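Galactose/lactose metabolism regulatory protein GAL80 (Saccharomyces cerevisiae, PDB 3BTV) represses the yeast galactose and lactose metabolic genes by binding the activator GAL4 and blocking its transcriptional activation when no inducing sugar is present. Local coordinates at residues Pro159-Leu167 against Glu316-Tyr324; Ser227-Asn238 against Pro262-Asn273. The protein carries 1 engineered substitution. All blocks are in the same frame, centred on the assembly; numbering follows the deposited sequence.

Both contacts lie on the same large mixed sheet; the chain also has a separate Rossmann-type parallel sheet. Contact 1 lays helix 159-169 against strand 319-324, next to strand 352-356, the outermost on that side within this chain. Contact 2 pairs strands 229-237 and 264-271 toward the other side of the sheet, where, within this chain, the short strand 428-429 lies farther out. Along the chain, contact 2 is nested inside the loop closed by contact 1. Their centres are about 22 Å apart, and their nearest atoms come to about 7 Å without touching. Both contacts reach the second subunit.

Contact 1: residues Pro159-Leu167 against Glu316-Tyr324; sequences PYILRAKEL and EISNLVLYY
Tyr160 makes the largest contribution from the helix. Its ring lies over the backbone where 316-324 enters its strand, with Ser318 C 3.6 Å above one face and Asn319 N over the same face toward the rim. CG is anti to the carbonyl carbon (chi1 -59°), which sends the ring across this backbone. Tyr160 CB meets Ile317 CG2 at 3.5 Å. Tyr160 CD2 rests 4.1 Å from Leu320 CB.

The aliphatic contacts flank the ring. Ile161 CD1 reaches Ile317 CG1 at 4.0 Å, the two side chains crossing at about a right angle. Leu320 CD2 comes 3.8 Å from Arg163 CB, and Leu320 CD1 lies 4.2 Å from Ala164 CB.

Polar partners from outside the pair hold both groups. Tyr160 OH is hydrogen-bonded with Leu358 N, and Ser318 O with His357 ND1. Ser318 and Asn319 both face Glu309 in a classic beta bulge. An alanine in place of Tyr160 would probably uncover the bulge backbone and leave Leu358 N without its phenolic partner.

The axes of helix 159-167 and strand 319-324 approach to 8.6 Å at 21°, nearly parallel. Dispersion contacts mainly hold the helix on the sheet, with Tyr160 OH tied to Leu358 N.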
loop_
_atom_site.group_PDB
_atom_site.type_symbol
_atom_site.label_atom_id
_atom_site.label_comp_id
_atom_site.label_asym_id
_atom_site.label_seq_id
_atom_site.Cartn_x
_atom_site.Cartn_y
_atom_site.Cartn_z
ATOM N N PRO B 159 10.375 -21.999 -7.771
ATOM C CA PRO B 159 11.804 -21.906 -7.460
ATOM C C PRO B 159 12.122 -20.514 -6.922
ATOM O O PRO B 159 13.010 -20.357 -6.089
ATOM C CB PRO B 159 12.481 -22.123 -8.825
ATOM C CG PRO B 159 11.414 -22.720 -9.710
ATOM C CD PRO B 159 10.124 -22.151 -9.212
ATOM N N TYR B 160 11.405 -19.510 -7.405
ATOM C CA TYR B 160 11.583 -18.143 -6.902
ATOM C C TYR B 160 11.182 -17.986 -5.439
ATOM O O TYR B 160 11.896 -17.363 -4.645
ATOM C CB TYR B 160 10.796 -17.168 -7.761
ATOM C CG TYR B 160 11.233 -17.201 -9.212
ATOM C CD1 TYR B 160 10.467 -17.843 -10.184
ATOM C CD2 TYR B 160 12.417 -16.597 -9.605
ATOM C CE1 TYR B 160 10.879 -17.872 -11.526
ATOM C CE2 TYR B 160 12.840 -16.622 -10.935
ATOM C CZ TYR B 160 12.077 -17.266 -11.888
ATOM O OH TYR B 160 12.505 -17.273 -13.202
ATOM N N ILE B 161 10.031 -18.546 -5.091
ATOM C CA ILE B 161 9.555 -18.500 -3.717
ATOM C C ILE B 161 10.525 -19.211 -2.781
ATOM O O ILE B 161 10.892 -18.675 -1.742
ATOM C CB ILE B 161 8.158 -19.162 -3.590
ATOM C CG1 ILE B 161 7.169 -18.497 -4.542
ATOM C CG2 ILE B 161 7.645 -19.081 -2.168
ATOM C CD1 ILE B 161 7.172 -17.008 -4.465
ATOM N N LEU B 162 10.950 -20.417 -3.153
ATOM C CA LEU B 162 11.846 -21.180 -2.287
ATOM C C LEU B 162 13.194 -20.473 -2.108
ATOM O O LEU B 162 13.734 -20.443 -1.011
ATOM C CB LEU B 162 12.039 -22.599 -2.830
ATOM C CG LEU B 162 10.761 -23.432 -2.697
ATOM C CD1 LEU B 162 10.889 -24.724 -3.474
ATOM C CD2 LEU B 162 10.471 -23.695 -1.223
ATOM N N ARG B 163 13.731 -19.897 -3.184
ATOM C CA ARG B 163 14.976 -19.125 -3.082
ATOM C C ARG B 163 14.787 -17.928 -2.138
ATOM O O ARG B 163 15.611 -17.682 -1.259
ATOM C CB ARG B 163 15.451 -18.641 -4.460
ATOM C CG ARG B 163 16.196 -19.698 -5.284
ATOM C CD ARG B 163 17.718 -19.620 -5.097
ATOM N NE ARG B 163 18.444 -20.470 -6.048
ATOM C CZ ARG B 163 19.755 -20.402 -6.283
ATOM N NH1 ARG B 163 20.507 -19.514 -5.643
ATOM N NH2 ARG B 163 20.318 -21.219 -7.165
ATOM N N ALA B 164 13.693 -17.194 -2.298
ATOM C CA ALA B 164 13.431 -16.062 -1.396
ATOM C C ALA B 164 13.329 -16.520 0.070
ATOM O O ALA B 164 13.922 -15.904 0.987
ATOM C CB ALA B 164 12.185 -15.323 -1.818
ATOM N N LYS B 165 12.580 -17.601 0.288
ATOM C CA LYS B 165 12.402 -18.155 1.631
ATOM C C LYS B 165 13.761 -18.522 2.236
ATOM O O LYS B 165 14.018 -18.264 3.412
ATOM C CB LYS B 165 11.523 -19.403 1.588
ATOM C CG LYS B 165 11.176 -19.997 2.981
ATOM C CD LYS B 165 10.144 -21.127 2.827
ATOM C CE LYS B 165 9.928 -21.925 4.109
ATOM N NZ LYS B 165 9.478 -21.103 5.251
ATOM N N GLU B 166 14.617 -19.140 1.420
ATOM C CA GLU B 166 15.937 -19.568 1.879
ATOM C C GLU B 166 16.756 -18.359 2.298
ATOM O O GLU B 166 17.329 -18.347 3.383
ATOM C CB GLU B 166 16.678 -20.361 0.793
ATOM C CG GLU B 166 16.090 -21.746 0.552
ATOM C CD GLU B 166 16.700 -22.463 -0.647
ATOM O OE1 GLU B 166 17.578 -21.878 -1.319
ATOM O OE2 GLU B 166 16.290 -23.613 -0.921
ATOM N N LEU B 167 16.785 -17.334 1.442
ATOM C CA LEU B 167 17.546 -16.126 1.740
ATOM C C LEU B 167 17.061 -15.470 3.033
ATOM O O LEU B 167 17.847 -15.092 3.909
ATOM C CB LEU B 167 17.485 -15.161 0.557
ATOM C CG LEU B 167 18.288 -15.702 -0.641
ATOM C CD1 LEU B 167 17.966 -14.992 -1.945
ATOM C CD2 LEU B 167 19.811 -15.673 -0.359
ATOM N N GLU B 316 2.193 -14.533 -11.853
ATOM C CA GLU B 316 2.914 -15.736 -11.485
ATOM C C GLU B 316 4.198 -15.035 -11.054
ATOM O O GLU B 316 4.346 -13.843 -11.320
ATOM C CB GLU B 316 3.190 -16.624 -12.699
ATOM C CG GLU B 316 2.203 -17.770 -12.880
ATOM C CD GLU B 316 2.303 -18.808 -11.774
ATOM O OE1 GLU B 316 3.429 -19.075 -11.308
ATOM O OE2 GLU B 316 1.260 -19.362 -11.368
ATOM N N ILE B 317 5.124 -15.715 -10.389
ATOM C CA ILE B 317 6.408 -15.066 -10.098
ATOM C C ILE B 317 7.416 -15.513 -11.133
ATOM O O ILE B 317 7.534 -16.708 -11.419
ATOM C CB ILE B 317 6.930 -15.386 -8.683
ATOM C CG1 ILE B 317 5.980 -14.800 -7.642
ATOM C CG2 ILE B 317 8.337 -14.817 -8.495
ATOM C CD1 ILE B 317 5.849 -13.307 -7.750
ATOM N N SER B 318 8.132 -14.556 -11.707
ATOM C CA SER B 318 9.034 -14.867 -12.798
ATOM C C SER B 318 10.398 -14.197 -12.620
ATOM O O SER B 318 11.280 -14.348 -13.455
ATOM C CB SER B 318 8.410 -14.459 -14.131
ATOM O OG SER B 318 8.328 -13.051 -14.236
ATOM N N ASN B 319 10.574 -13.461 -11.529
ATOM C CA ASN B 319 11.835 -12.773 -11.287
ATOM C C ASN B 319 12.086 -12.499 -9.801
ATOM O O ASN B 319 11.183 -12.061 -9.090
ATOM C CB ASN B 319 11.852 -11.463 -12.068
ATOM C CG ASN B 319 13.245 -10.932 -12.275
ATOM O OD1 ASN B 319 14.174 -11.687 -12.560
ATOM N ND2 ASN B 319 13.401 -9.624 -12.150
ATOM N N LEU B 320 13.306 -12.773 -9.338
ATOM C CA LEU B 320 13.733 -12.441 -7.969
ATOM C C LEU B 320 15.000 -11.575 -7.979
ATOM O O LEU B 320 16.020 -11.922 -8.602
ATOM C CB LEU B 320 13.975 -13.706 -7.139
ATOM C CG LEU B 320 14.651 -13.550 -5.761
ATOM C CD1 LEU B 320 13.776 -12.784 -4.784
ATOM C CD2 LEU B 320 14.976 -14.910 -5.192
ATOM N N VAL B 321 14.928 -10.452 -7.287
ATOM C CA VAL B 321 16.035 -9.508 -7.226
ATOM C C VAL B 321 16.419 -9.187 -5.781
ATOM O O VAL B 321 15.555 -8.932 -4.943
ATOM C CB VAL B 321 15.672 -8.187 -7.928
ATOM C CG1 VAL B 321 16.903 -7.311 -8.050
ATOM C CG2 VAL B 321 15.085 -8.454 -9.325
ATOM N N LEU B 322 17.719 -9.171 -5.511
ATOM C CA LEU B 322 18.255 -8.790 -4.213
ATOM C C LEU B 322 19.173 -7.607 -4.374
ATOM O O LEU B 322 20.029 -7.594 -5.270
ATOM C CB LEU B 322 19.070 -9.932 -3.614
ATOM C CG LEU B 322 18.315 -11.039 -2.903
ATOM C CD1 LEU B 322 19.269 -12.192 -2.715
ATOM C CD2 LEU B 322 17.799 -10.523 -1.563
ATOM N N TYR B 323 19.035 -6.649 -3.461
ATOM C CA TYR B 323 19.756 -5.380 -3.540
ATOM C C TYR B 323 20.428 -5.082 -2.226
ATOM O O TYR B 323 19.789 -5.133 -1.164
ATOM C CB TYR B 323 18.812 -4.208 -3.767
ATOM C CG TYR B 323 17.791 -4.326 -4.859
ATOM C CD1 TYR B 323 17.997 -3.709 -6.084
ATOM C CD2 TYR B 323 16.582 -4.975 -4.642
ATOM C CE1 TYR B 323 17.052 -3.767 -7.082
ATOM C CE2 TYR B 323 15.619 -5.026 -5.628
ATOM C CZ TYR B 323 15.865 -4.424 -6.851
ATOM O OH TYR B 323 14.933 -4.486 -7.861
ATOM N N TYR B 324 21.700 -4.714 -2.312
ATOM C CA TYR B 324 22.493 -4.306 -1.164
ATOM C C TYR B 324 23.125 -2.946 -1.441
ATOM O O TYR B 324 23.431 -2.622 -2.593
ATOM C CB TYR B 324 23.608 -5.323 -0.899
ATOM C CG TYR B 324 24.694 -4.763 -0.007
ATOM C CD1 TYR B 324 24.559 -4.767 1.376
ATOM C CD2 TYR B 324 25.843 -4.202 -0.547
ATOM C CE1 TYR B 324 25.547 -4.242 2.195
ATOM C CE2 TYR B 324 26.833 -3.674 0.262
ATOM C CZ TYR B 324 26.683 -3.697 1.629
ATOM O OH TYR B 324 27.674 -3.171 2.428
#

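Contact 2: residues Ser227-Asn238 against Pro262-Asn273; sequences SYFSRINAMVFN and PDHLLFQGTLLN
The Phe229 ring is sandwiched between Leu271 and Phe267. Leu271 CD2 sits over one face in a CH-pi contact, 3.9 Å from the ring centroid. Phe267 turns its edge to the opposite face in a T-shaped stack, with planes at 87°. Gly269 C lies at the edge of Phe229. Phe267 also meets Ile232, whose CG2 lies 3.6 Å from Phe267 CZ.

The motif is an antiparallel strand pair in the large mixed sheet of the C-terminal domain. Phe237 and His264 form an offset edge-to-face pair on the other face of this sheet. His264 turns its edge to the Phe237 ring, and His264 O lies at the edge of that ring. Leu266 CD1 adds a contact to Phe237 CE1 at 3.7 Å. This face, which also carries Asn233 and Gln268, packs on the second subunit, with Phe237 on Thr270 of that subunit.

Asn233 with Gln268 and Met235 with Leu266 are regular hydrogen-bonded pairs. The face with Phe267 also carries Ala234, Val236 and Leu265, and helices 209-225 and 405-424 pack there. A CB at Gly269 would probably run into Arg231 O.

The two ends are fastened in different ways. Asp263 and His264 both face Phe237, a classic beta bulge. Asp263 N gives Phe237 O a 2.7 Å bond, while the bond from His264 N is weak. Asp263 OD2 accepts from Ile240 N and forms a salt bridge with Lys259 NZ. At the far end, Ser227 OG is anti to its own N (chi1 -177°), donates to Tyr228 O and accepts from Asn273 N at 3.0 Å, nearly straight at 171°.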
loop_
_atom_site.group_PDB
_atom_site.type_symbol
_atom_site.label_atom_id
_atom_site.label_comp_id
_atom_site.label_asym_id
_atom_site.label_seq_id
_atom_site.Cartn_x
_atom_site.Cartn_y
_atom_site.Cartn_z
ATOM N N SER B 227 5.758 -16.427 8.775
ATOM C CA SER B 227 4.928 -15.799 9.804
ATOM C C SER B 227 3.485 -15.732 9.358
ATOM O O SER B 227 3.215 -15.545 8.171
ATOM C CB SER B 227 5.405 -14.377 10.111
ATOM O OG SER B 227 4.622 -13.815 11.157
ATOM N N TYR B 228 2.560 -15.891 10.304
ATOM C CA TYR B 228 1.162 -15.546 10.074
ATOM C C TYR B 228 0.907 -14.093 10.479
ATOM O O TYR B 228 1.774 -13.430 11.045
ATOM C CB TYR B 228 0.217 -16.470 10.865
ATOM C CG TYR B 228 0.336 -17.922 10.457
ATOM C CD1 TYR B 228 0.856 -18.869 11.326
ATOM C CD2 TYR B 228 -0.041 -18.336 9.188
ATOM C CE1 TYR B 228 0.981 -20.199 10.945
ATOM C CE2 TYR B 228 0.077 -19.655 8.801
ATOM C CZ TYR B 228 0.591 -20.580 9.683
ATOM O OH TYR B 228 0.711 -21.890 9.286
ATOM N N PHE B 229 -0.298 -13.611 10.195
ATOM C CA PHE B 229 -0.656 -12.237 10.539
ATOM C C PHE B 229 -1.153 -12.123 11.967
ATOM O O PHE B 229 -1.740 -13.053 12.491
ATOM C CB PHE B 229 -1.717 -11.702 9.583
ATOM C CG PHE B 229 -1.173 -11.325 8.252
ATOM C CD1 PHE B 229 -1.100 -12.259 7.235
ATOM C CD2 PHE B 229 -0.703 -10.043 8.021
ATOM C CE1 PHE B 229 -0.578 -11.915 6.002
ATOM C CE2 PHE B 229 -0.177 -9.689 6.777
ATOM C CZ PHE B 229 -0.118 -10.630 5.777
ATOM N N SER B 230 -0.920 -10.970 12.583
ATOM C CA SER B 230 -1.427 -10.687 13.916
ATOM C C SER B 230 -2.735 -9.916 13.775
ATOM O O SER B 230 -3.774 -10.315 14.305
ATOM C CB SER B 230 -0.393 -9.867 14.698
ATOM O OG SER B 230 -0.995 -9.127 15.738
ATOM N N ARG B 231 -2.681 -8.813 13.036
ATOM C CA ARG B 231 -3.844 -7.951 12.844
ATOM C C ARG B 231 -3.993 -7.604 11.371
ATOM O O ARG B 231 -3.009 -7.495 10.669
ATOM C CB ARG B 231 -3.692 -6.674 13.675
ATOM C CG ARG B 231 -3.585 -6.946 15.186
ATOM C CD ARG B 231 -3.546 -5.672 16.029
ATOM N NE ARG B 231 -4.866 -5.054 16.156
ATOM C CZ ARG B 231 -5.237 -4.269 17.164
ATOM N NH1 ARG B 231 -4.388 -4.006 18.153
ATOM N NH2 ARG B 231 -6.461 -3.754 17.190
ATOM N N ILE B 232 -5.225 -7.442 10.906
ATOM C CA ILE B 232 -5.468 -7.031 9.535
ATOM C C ILE B 232 -6.641 -6.070 9.421
ATOM O O ILE B 232 -7.554 -6.062 10.251
ATOM C CB ILE B 232 -5.763 -8.231 8.627
ATOM C CG1 ILE B 232 -7.034 -8.936 9.109
ATOM C CG2 ILE B 232 -4.605 -9.209 8.660
ATOM C CD1 ILE B 232 -8.001 -9.314 8.026
ATOM N N ASN B 233 -6.616 -5.274 8.365
ATOM C CA ASN B 233 -7.765 -4.489 7.955
ATOM C C ASN B 233 -7.890 -4.560 6.449
ATOM O O ASN B 233 -6.899 -4.444 5.731
ATOM C CB ASN B 233 -7.608 -3.018 8.349
ATOM C CG ASN B 233 -8.912 -2.233 8.183
ATOM O OD1 ASN B 233 -9.724 -2.155 9.104
ATOM N ND2 ASN B 233 -9.117 -1.661 7.000
ATOM N N ALA B 234 -9.107 -4.726 5.963
ATOM C CA ALA B 234 -9.338 -4.749 4.525
ATOM C C ALA B 234 -10.503 -3.869 4.087
ATOM O O ALA B 234 -11.476 -3.673 4.813
ATOM C CB ALA B 234 -9.565 -6.154 4.061
ATOM N N MET B 235 -10.399 -3.351 2.879
ATOM C CA MET B 235 -11.541 -2.753 2.218
ATOM C C MET B 235 -11.679 -3.438 0.868
ATOM O O MET B 235 -10.712 -3.521 0.098
ATOM C CB MET B 235 -11.347 -1.257 2.037
ATOM C CG MET B 235 -11.141 -0.509 3.341
ATOM S SD MET B 235 -10.716 1.224 3.065
ATOM C CE MET B 235 -10.474 1.771 4.758
ATOM N N VAL B 236 -12.881 -3.934 0.594
ATOM C CA VAL B 236 -13.154 -4.719 -0.602
ATOM C C VAL B 236 -14.141 -3.940 -1.457
ATOM O O VAL B 236 -15.157 -3.460 -0.967
ATOM C CB VAL B 236 -13.739 -6.088 -0.222
ATOM C CG1 VAL B 236 -14.058 -6.914 -1.464
ATOM C CG2 VAL B 236 -12.765 -6.820 0.693
ATOM N N PHE B 237 -13.839 -3.806 -2.740
ATOM C CA PHE B 237 -14.619 -2.921 -3.597
ATOM C C PHE B 237 -15.333 -3.619 -4.749
ATOM O O PHE B 237 -14.762 -4.466 -5.436
ATOM C CB PHE B 237 -13.708 -1.861 -4.217
ATOM C CG PHE B 237 -13.048 -0.959 -3.221
ATOM C CD1 PHE B 237 -11.957 -1.391 -2.476
ATOM C CD2 PHE B 237 -13.501 0.332 -3.047
ATOM C CE1 PHE B 237 -11.354 -0.548 -1.556
ATOM C CE2 PHE B 237 -12.890 1.184 -2.134
ATOM C CZ PHE B 237 -11.822 0.748 -1.391
ATOM N N ASN B 238 -16.580 -3.228 -4.981
ATOM C CA ASN B 238 -17.212 -3.513 -6.265
ATOM C C ASN B 238 -17.570 -2.177 -6.902
ATOM O O ASN B 238 -18.731 -1.793 -6.947
ATOM C CB ASN B 238 -18.447 -4.412 -6.112
ATOM C CG ASN B 238 -19.038 -4.827 -7.454
ATOM O OD1 ASN B 238 -18.414 -4.670 -8.502
ATOM N ND2 ASN B 238 -20.256 -5.349 -7.422
ATOM N N PRO B 262 -15.517 -8.765 -6.295
ATOM C CA PRO B 262 -14.814 -7.482 -6.152
ATOM C C PRO B 262 -13.913 -7.120 -7.333
ATOM O O PRO B 262 -13.415 -7.996 -8.040
ATOM C CB PRO B 262 -13.939 -7.701 -4.913
ATOM C CG PRO B 262 -14.541 -8.881 -4.215
ATOM C CD PRO B 262 -15.071 -9.747 -5.292
ATOM N N ASP B 263 -13.706 -5.823 -7.529
ATOM C CA ASP B 263 -12.736 -5.324 -8.502
ATOM C C ASP B 263 -11.545 -4.630 -7.847
ATOM O O ASP B 263 -10.652 -4.143 -8.544
ATOM C CB ASP B 263 -13.393 -4.354 -9.476
ATOM C CG ASP B 263 -14.418 -3.482 -8.808
ATOM O OD1 ASP B 263 -14.020 -2.590 -8.032
ATOM O OD2 ASP B 263 -15.623 -3.708 -9.052
ATOM N N HIS B 264 -11.531 -4.552 -6.522
ATOM C CA HIS B 264 -10.332 -4.027 -5.842
ATOM C C HIS B 264 -10.269 -4.473 -4.403
ATOM O O HIS B 264 -11.294 -4.597 -3.738
ATOM C CB HIS B 264 -10.281 -2.505 -5.875
ATOM C CG HIS B 264 -8.892 -1.950 -5.837
ATOM N ND1 HIS B 264 -8.215 -1.709 -4.658
ATOM C CD2 HIS B 264 -8.053 -1.579 -6.830
ATOM C CE1 HIS B 264 -7.020 -1.212 -4.929
ATOM N NE2 HIS B 264 -6.901 -1.105 -6.244
ATOM N N LEU B 265 -9.052 -4.706 -3.932
ATOM C CA LEU B 265 -8.815 -5.063 -2.551
ATOM C C LEU B 265 -7.708 -4.174 -2.005
ATOM O O LEU B 265 -6.619 -4.069 -2.603
ATOM C CB LEU B 265 -8.405 -6.540 -2.425
ATOM C CG LEU B 265 -7.868 -6.949 -1.036
ATOM C CD1 LEU B 265 -8.964 -6.938 0.017
ATOM C CD2 LEU B 265 -7.177 -8.304 -1.059
ATOM N N LEU B 266 -7.987 -3.528 -0.880
ATOM C CA LEU B 266 -6.948 -2.845 -0.103
ATOM C C LEU B 266 -6.769 -3.676 1.133
ATOM O O LEU B 266 -7.741 -4.014 1.802
ATOM C CB LEU B 266 -7.361 -1.431 0.312
ATOM C CG LEU B 266 -7.659 -0.409 -0.786
ATOM C CD1 LEU B 266 -8.193 0.880 -0.175
ATOM C CD2 LEU B 266 -6.423 -0.127 -1.629
ATOM N N PHE B 267 -5.531 -4.026 1.439
ATOM C CA PHE B 267 -5.285 -4.872 2.596
ATOM C C PHE B 267 -4.037 -4.406 3.299
ATOM O O PHE B 267 -2.999 -4.189 2.671
ATOM C CB PHE B 267 -5.155 -6.334 2.160
ATOM C CG PHE B 267 -4.605 -7.254 3.234
ATOM C CD1 PHE B 267 -5.449 -8.054 3.990
ATOM C CD2 PHE B 267 -3.240 -7.339 3.462
ATOM C CE1 PHE B 267 -4.942 -8.906 4.955
ATOM C CE2 PHE B 267 -2.726 -8.184 4.429
ATOM C CZ PHE B 267 -3.571 -8.973 5.175
ATOM N N GLN B 268 -4.128 -4.239 4.608
ATOM C CA GLN B 268 -2.936 -3.863 5.360
ATOM C C GLN B 268 -2.943 -4.647 6.652
ATOM O O GLN B 268 -4.002 -4.996 7.166
ATOM C CB GLN B 268 -2.872 -2.350 5.596
ATOM C CG GLN B 268 -3.967 -1.801 6.514
ATOM C CD GLN B 268 -4.004 -0.274 6.539
ATOM O OE1 GLN B 268 -4.610 0.348 7.423
ATOM N NE2 GLN B 268 -3.362 0.331 5.563
ATOM N N GLY B 269 -1.768 -4.966 7.164
ATOM C CA GLY B 269 -1.699 -5.762 8.367
ATOM C C GLY B 269 -0.303 -5.898 8.903
ATOM O O GLY B 269 0.652 -5.336 8.350
ATOM N N THR B 270 -0.185 -6.662 9.980
ATOM C CA THR B 270 1.093 -6.839 10.654
ATOM C C THR B 270 1.403 -8.320 10.780
ATOM O O THR B 270 0.531 -9.111 11.142
ATOM C CB THR B 270 1.050 -6.249 12.069
ATOM O OG1 THR B 270 -0.034 -6.841 12.775
ATOM C CG2 THR B 270 0.820 -4.767 12.017
ATOM N N LEU B 271 2.641 -8.694 10.482
ATOM C CA LEU B 271 3.083 -10.064 10.680
ATOM C C LEU B 271 3.335 -10.318 12.165
ATOM O O LEU B 271 3.951 -9.498 12.850
ATOM C CB LEU B 271 4.362 -10.361 9.881
ATOM C CG LEU B 271 4.247 -10.277 8.359
ATOM C CD1 LEU B 271 5.585 -10.649 7.717
ATOM C CD2 LEU B 271 3.131 -11.178 7.848
ATOM N N LEU B 272 2.871 -11.468 12.657
ATOM C CA LEU B 272 3.112 -11.856 14.050
ATOM C C LEU B 272 4.587 -11.760 14.439
ATOM O O LEU B 272 4.940 -11.210 15.481
ATOM C CB LEU B 272 2.615 -13.280 14.290
ATOM C CG LEU B 272 1.227 -13.344 14.915
ATOM C CD1 LEU B 272 0.735 -14.773 14.925
ATOM C CD2 LEU B 272 1.247 -12.749 16.338
ATOM N N ASN B 273 5.451 -12.283 13.580
ATOM C CA ASN B 273 6.884 -12.243 13.844
ATOM C C ASN B 273 7.479 -10.891 13.490
ATOM O O ASN B 273 7.744 -10.602 12.329
ATOM C CB ASN B 273 7.602 -13.369 13.090
ATOM C CG ASN B 273 7.178 -14.757 13.577
ATOM O OD1 ASN B 273 6.591 -14.902 14.656
ATOM N ND2 ASN B 273 7.476 -15.781 12.784
#